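Long-range contacts in 3-phosphoshikimate 1-carboxyvinyltransferase (Streptomyces sviceus, PDB 7M0O), which probably transfers the enolpyruvyl group of phosphoenolpyruvate to the 5-hydroxyl of shikimate-3-phosphate, a late step on the way to chorismate: residues G357-S362 / G381-D386; G364-V369 / V390-P395. All coordinates share one frame; numbering follows the deposited sequence.

Interaction 1 (G357-S362 / G381-D386); sequences GAQVTS and GISFDD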
loop_
_atom_site.group_PDB
_atom_site.type_symbol
_atom_site.label_atom_id
_atom_site.label_comp_id
_atom_site.label_asym_id
_atom_site.label_seq_id
_atom_site.Cartn_x
_atom_site.Cartn_y
_atom_site.Cartn_z
ATOM N N GLY A 357 -19.132 26.331 4.956
ATOM C CA GLY A 357 -19.031 25.036 5.610
ATOM C C GLY A 357 -20.337 24.261 5.591
ATOM O O GLY A 357 -21.431 24.825 5.604
ATOM N N ALA A 358 -20.209 22.935 5.557
ATOM C CA ALA A 358 -21.356 22.037 5.624
ATOM C C ALA A 358 -20.858 20.648 6.007
ATOM O O ALA A 358 -19.654 20.403 6.115
ATOM C CB ALA A 358 -22.120 22.013 4.296
ATOM N N GLN A 359 -21.801 19.733 6.211
ATOM C CA GLN A 359 -21.459 18.350 6.494
ATOM C C GLN A 359 -21.181 17.611 5.193
ATOM O O GLN A 359 -22.006 17.611 4.275
ATOM C CB GLN A 359 -22.583 17.654 7.251
ATOM C CG GLN A 359 -22.189 16.275 7.701
ATOM C CD GLN A 359 -23.367 15.451 8.151
ATOM O OE1 GLN A 359 -24.250 15.125 7.362
ATOM N NE2 GLN A 359 -23.389 15.114 9.428
ATOM N N VAL A 360 -20.018 16.972 5.127
ATOM C CA VAL A 360 -19.593 16.212 3.961
ATOM C C VAL A 360 -20.241 14.834 3.985
ATOM O O VAL A 360 -20.244 14.160 5.022
ATOM C CB VAL A 360 -18.063 16.099 3.941
ATOM C CG1 VAL A 360 -17.601 14.948 3.040
ATOM C CG2 VAL A 360 -17.453 17.434 3.514
ATOM N N THR A 361 -20.811 14.418 2.844
ATOM C CA THR A 361 -21.284 13.046 2.672
ATOM C C THR A 361 -20.118 12.162 2.233
ATOM O O THR A 361 -19.665 12.238 1.087
ATOM C CB THR A 361 -22.413 12.963 1.648
ATOM O OG1 THR A 361 -23.505 13.785 2.063
ATOM C CG2 THR A 361 -22.900 11.507 1.539
ATOM N N SER A 362 -19.649 11.304 3.135
ATOM C CA SER A 362 -18.427 10.551 2.886
ATOM C C SER A 362 -18.620 9.333 1.990
ATOM O O SER A 362 -17.659 8.914 1.327
ATOM C CB SER A 362 -17.811 10.146 4.234
ATOM O OG SER A 362 -18.503 9.040 4.788
ATOM N N GLY A 381 -16.346 25.292 9.772
ATOM C CA GLY A 381 -17.627 24.611 9.842
ATOM C C GLY A 381 -17.806 23.415 8.938
ATOM O O GLY A 381 -18.948 23.069 8.599
ATOM N N ILE A 382 -16.721 22.763 8.541
ATOM C CA ILE A 382 -16.811 21.512 7.804
ATOM C C ILE A 382 -16.789 20.355 8.791
ATOM O O ILE A 382 -15.934 20.292 9.684
ATOM C CB ILE A 382 -15.675 21.395 6.775
ATOM C CG1 ILE A 382 -15.985 22.309 5.588
ATOM C CG2 ILE A 382 -15.495 19.940 6.340
ATOM C CD1 ILE A 382 -14.986 22.233 4.422
ATOM N N SER A 383 -17.741 19.442 8.627
ATOM C CA SER A 383 -17.842 18.223 9.406
ATOM C C SER A 383 -18.086 17.067 8.438
ATOM O O SER A 383 -18.218 17.261 7.227
ATOM C CB SER A 383 -18.952 18.342 10.470
ATOM O OG SER A 383 -20.231 18.523 9.886
ATOM N N PHE A 384 -18.128 15.856 8.980
ATOM C CA PHE A 384 -18.284 14.644 8.195
ATOM C C PHE A 384 -19.378 13.787 8.800
ATOM O O PHE A 384 -19.509 13.716 10.023
ATOM C CB PHE A 384 -16.975 13.848 8.161
ATOM C CG PHE A 384 -15.776 14.691 7.824
ATOM C CD1 PHE A 384 -15.524 15.061 6.510
ATOM C CD2 PHE A 384 -14.916 15.116 8.814
ATOM C CE1 PHE A 384 -14.434 15.852 6.191
ATOM C CE2 PHE A 384 -13.822 15.903 8.504
ATOM C CZ PHE A 384 -13.586 16.276 7.192
ATOM N N ASP A 385 -20.136 13.111 7.940
ATOM C CA ASP A 385 -21.148 12.188 8.448
ATOM C C ASP A 385 -20.531 10.913 9.020
ATOM O O ASP A 385 -21.156 10.258 9.866
ATOM C CB ASP A 385 -22.166 11.876 7.348
ATOM C CG ASP A 385 -21.543 11.213 6.103
ATOM O OD1 ASP A 385 -20.298 11.028 6.025
ATOM O OD2 ASP A 385 -22.327 10.873 5.185
ATOM N N ASP A 386 -19.297 10.587 8.628
ATOM C CA ASP A 386 -18.655 9.324 9.001
ATOM C C ASP A 386 -17.151 9.555 9.172
ATOM O O ASP A 386 -16.339 9.149 8.328
ATOM C CB ASP A 386 -18.945 8.258 7.946
ATOM C CG ASP A 386 -18.439 6.871 8.332
ATOM O OD1 ASP A 386 -18.085 6.650 9.511
ATOM O OD2 ASP A 386 -18.420 5.987 7.441
HETATM O O HOH W 1 -24.490 12.253 4.378
#
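Gly357 lies against Gly381 where two short parallel strands, 359-360 and 383-384, of a beta-alpha-beta unit whose helix is 366-375 begin to run together; a CB on Gly357 would collide with Gly381 O. Ala358 O takes a weak, long bond from Ser383 N and also receives the CA-H of Ile382. Gln359 pairs with Ser383 on one face of the strand pair. Its CG stands anti to the backbone N (chi1 -173°), and the extended chain carries the amide over Asp385, CD lying 3.9 Å from Asp385 CB, the two side chains crossing at about a right angle. Val360 bonds to the partner strand through both its N and its O: Val360 N donates to Ser383 O at 2.8 Å and Val360 O accepts from Asp385 N at 3.1 Å. On the other face its side chain runs beside Phe384, CB 3.8 Å from Phe384 CD1, under cover of Ile368 and Phe372. Thr361 OG1, bonded to Arg336, shares a water with Asp385 OD2. Ser362 closes the pair: its N and OG both reach Asp385 OD1, each at 3.0 Å, on the syn side but from opposite faces of the carboxylate. An alanine in place of Ser362 would probably leave Asp385 OD1 with the backbone N-H as its one remaining donor from 357-362 and Gly364 N without the hydroxyl oxygen it donates to. Beyond the last strand bond, Asp385 thus continues the pairing through its carboxylate; two donors on OD1 and a water on OD2 would be expected to favour its ionised form.

Interaction 2 (G364-V369 / V390-P395); sequences GDHRIV and VRKTFP. With PO4 (phosphate ion), chain B.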
loop_
_atom_site.group_PDB
_atom_site.type_symbol
_atom_site.label_atom_id
_atom_site.label_comp_id
_atom_site.label_asym_id
_atom_site.label_seq_id
_atom_site.Cartn_x
_atom_site.Cartn_y
_atom_site.Cartn_z
ATOM N N GLY A 364 -18.700 6.558 3.165
ATOM C CA GLY A 364 -17.781 5.655 3.833
ATOM C C GLY A 364 -16.385 5.641 3.258
ATOM O O GLY A 364 -15.586 4.763 3.611
ATOM N N ASP A 365 -16.062 6.610 2.399
ATOM C CA ASP A 365 -14.797 6.644 1.670
ATOM C C ASP A 365 -13.762 7.476 2.422
ATOM O O ASP A 365 -13.922 8.699 2.568
ATOM C CB ASP A 365 -15.003 7.213 0.265
ATOM C CG ASP A 365 -13.825 6.945 -0.650
ATOM O OD1 ASP A 365 -12.669 7.104 -0.209
ATOM O OD2 ASP A 365 -14.066 6.562 -1.811
ATOM N N HIS A 366 -12.694 6.803 2.871
ATOM C CA HIS A 366 -11.612 7.449 3.623
ATOM C C HIS A 366 -11.015 8.651 2.890
ATOM O O HIS A 366 -10.678 9.666 3.518
ATOM C CB HIS A 366 -10.517 6.427 3.941
ATOM C CG HIS A 366 -10.076 5.598 2.772
ATOM N ND1 HIS A 366 -10.935 4.792 2.047
ATOM C CD2 HIS A 366 -8.855 5.441 2.213
ATOM C CE1 HIS A 366 -10.258 4.180 1.093
ATOM N NE2 HIS A 366 -8.994 4.558 1.170
ATOM N N ARG A 367 -10.871 8.558 1.564
ATOM C CA ARG A 367 -10.258 9.656 0.816
ATOM C C ARG A 367 -11.180 10.869 0.685
ATOM O O ARG A 367 -10.691 11.990 0.570
ATOM C CB ARG A 367 -9.822 9.172 -0.565
ATOM C CG ARG A 367 -9.009 7.873 -0.494
ATOM C CD ARG A 367 -7.774 7.897 -1.381
ATOM N NE ARG A 367 -7.010 6.675 -1.138
ATOM C CZ ARG A 367 -6.002 6.585 -0.273
ATOM N NH1 ARG A 367 -5.618 7.655 0.424
ATOM N NH2 ARG A 367 -5.392 5.430 -0.089
ATOM N N ILE A 368 -12.503 10.687 0.712
ATOM C CA ILE A 368 -13.389 11.850 0.739
ATOM C C ILE A 368 -13.235 12.604 2.061
ATOM O O ILE A 368 -13.162 13.837 2.082
ATOM C CB ILE A 368 -14.853 11.433 0.478
ATOM C CG1 ILE A 368 -14.996 10.754 -0.885
ATOM C CG2 ILE A 368 -15.798 12.650 0.581
ATOM C CD1 ILE A 368 -14.561 11.624 -2.079
ATOM N N VAL A 369 -13.161 11.882 3.186
ATOM C CA VAL A 369 -13.002 12.545 4.480
ATOM C C VAL A 369 -11.640 13.227 4.572
ATOM O O VAL A 369 -11.533 14.394 4.969
ATOM C CB VAL A 369 -13.205 11.539 5.631
ATOM C CG1 VAL A 369 -12.831 12.196 6.978
ATOM C CG2 VAL A 369 -14.647 11.081 5.658
ATOM N N VAL A 390 -11.775 6.949 7.966
ATOM C CA VAL A 390 -10.338 7.117 7.754
ATOM C C VAL A 390 -9.549 5.927 8.279
ATOM O O VAL A 390 -8.417 5.697 7.845
ATOM C CB VAL A 390 -9.804 8.411 8.410
ATOM C CG1 VAL A 390 -10.486 9.641 7.858
ATOM C CG2 VAL A 390 -9.926 8.348 9.948
ATOM N N ARG A 391 -10.134 5.146 9.196
ATOM C CA ARG A 391 -9.427 4.005 9.757
ATOM C C ARG A 391 -9.141 2.936 8.714
ATOM O O ARG A 391 -8.302 2.062 8.958
ATOM C CB ARG A 391 -10.231 3.430 10.924
ATOM C CG ARG A 391 -10.365 4.428 12.068
ATOM C CD ARG A 391 -10.873 3.781 13.341
ATOM N NE ARG A 391 -12.233 3.292 13.212
ATOM C CZ ARG A 391 -12.613 2.073 13.572
ATOM N NH1 ARG A 391 -11.725 1.227 14.076
ATOM N NH2 ARG A 391 -13.876 1.700 13.428
ATOM N N LYS A 392 -9.817 2.984 7.561
ATOM C CA LYS A 392 -9.499 2.044 6.491
ATOM C C LYS A 392 -8.026 2.085 6.110
ATOM O O LYS A 392 -7.464 1.054 5.728
ATOM C CB LYS A 392 -10.369 2.313 5.267
ATOM C CG LYS A 392 -11.859 2.009 5.524
ATOM C CD LYS A 392 -12.715 2.298 4.308
ATOM C CE LYS A 392 -14.151 1.832 4.527
ATOM N NZ LYS A 392 -14.876 1.664 3.236
ATOM N N THR A 393 -7.371 3.253 6.207
ATOM C CA THR A 393 -5.941 3.335 5.880
ATOM C C THR A 393 -5.073 4.064 6.897
ATOM O O THR A 393 -3.847 3.962 6.800
ATOM C CB THR A 393 -5.709 4.021 4.521
ATOM O OG1 THR A 393 -6.209 5.369 4.563
ATOM C CG2 THR A 393 -6.364 3.254 3.381
ATOM N N PHE A 394 -5.642 4.802 7.841
ATOM C CA PHE A 394 -4.827 5.626 8.723
ATOM C C PHE A 394 -5.637 5.873 9.988
ATOM O O PHE A 394 -6.347 6.884 10.085
ATOM C CB PHE A 394 -4.440 6.940 8.024
ATOM C CG PHE A 394 -3.414 7.781 8.771
ATOM C CD1 PHE A 394 -2.786 7.317 9.920
ATOM C CD2 PHE A 394 -3.100 9.051 8.308
ATOM C CE1 PHE A 394 -1.851 8.124 10.608
ATOM C CE2 PHE A 394 -2.180 9.857 8.982
ATOM C CZ PHE A 394 -1.552 9.390 10.127
ATOM N N PRO A 395 -5.600 4.943 10.947
ATOM C CA PRO A 395 -6.412 5.113 12.164
ATOM C C PRO A 395 -6.135 6.414 12.896
ATOM O O PRO A 395 -7.065 7.004 13.453
ATOM C CB PRO A 395 -6.029 3.887 13.008
ATOM C CG PRO A 395 -5.598 2.864 11.995
ATOM C CD PRO A 395 -4.888 3.653 10.929
HETATM P P PO4 B . -7.769 3.135 -2.050
HETATM O O1 PO4 B . -6.618 2.746 -2.941
HETATM O O2 PO4 B . -8.234 4.504 -2.477
HETATM O O3 PO4 B . -7.286 3.137 -0.619
HETATM O O4 PO4 B . -8.851 2.105 -2.244
HETATM O O HOH W 2 -4.143 6.615 2.705
#
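His366 lays one face of its imidazole against Lys392, whose CB sits 4.0 Å above the ring plane and toward the rim; the opposite face carries CG of its own neighbour Arg367. The His366 and Lys392 side chains cross at about a right angle. Thr393 comes in obliquely, its CG2 3.5 Å from His366 CD2. In His366, chi1 of 48° puts CG between the backbone N and the carbonyl carbon; chi2 of -59° then turns the ring, and NE2 donates to O3 of a phosphate ion at 2.9 Å, while ND1 is buried without a polar partner. His366 and Arg367 open helix 366-375, with Asp365 as N-cap, its OD1 accepting from Arg367 N; Val390 and Lys392 lie in a 3-10 turn that Thr393 follows. Arg367 NE meets phosphate O2 at 2.8 Å, and its NH2 shares O3 with the histidine; Arg326 also binds the ion. Arg367, Lys392 and Arg326 are predicted phosphoenolpyruvate ligands, so the ion, probably from the crystallisation liquor, may mark a subsite for that substrate. A water joins Arg367 NH1 to Thr393 OG1. The extended Lys392 chain ends with NZ in a weak bond of 3.2 Å to Gly364 O, and deeper in Val369 CG1 packs on Val390 CG1 at 3.6 Å.

The centres of interactions 1 and 2 lie about 14 Å apart, on the same side of the chain's centre, and their segments alternate along the sequence: 357-362, 364-369, 381-386, 390-395. Strand 359-360, helix 366-375 and strand 383-384 form one beta-alpha-beta unit; interaction 1 pairs its strands, and interaction 2 joins the start of its helix to the turn that follows the second strand. The two contacts touch directly, Ser362 CB lying 3.6 Å from Val369 CG2 and Phe384 CE1 3.5 Å from Val369 O. The unit thus runs from a surface strand pair inward to the phosphate-binding helix start, where Arg367 is a predicted phosphoenolpyruvate ligand.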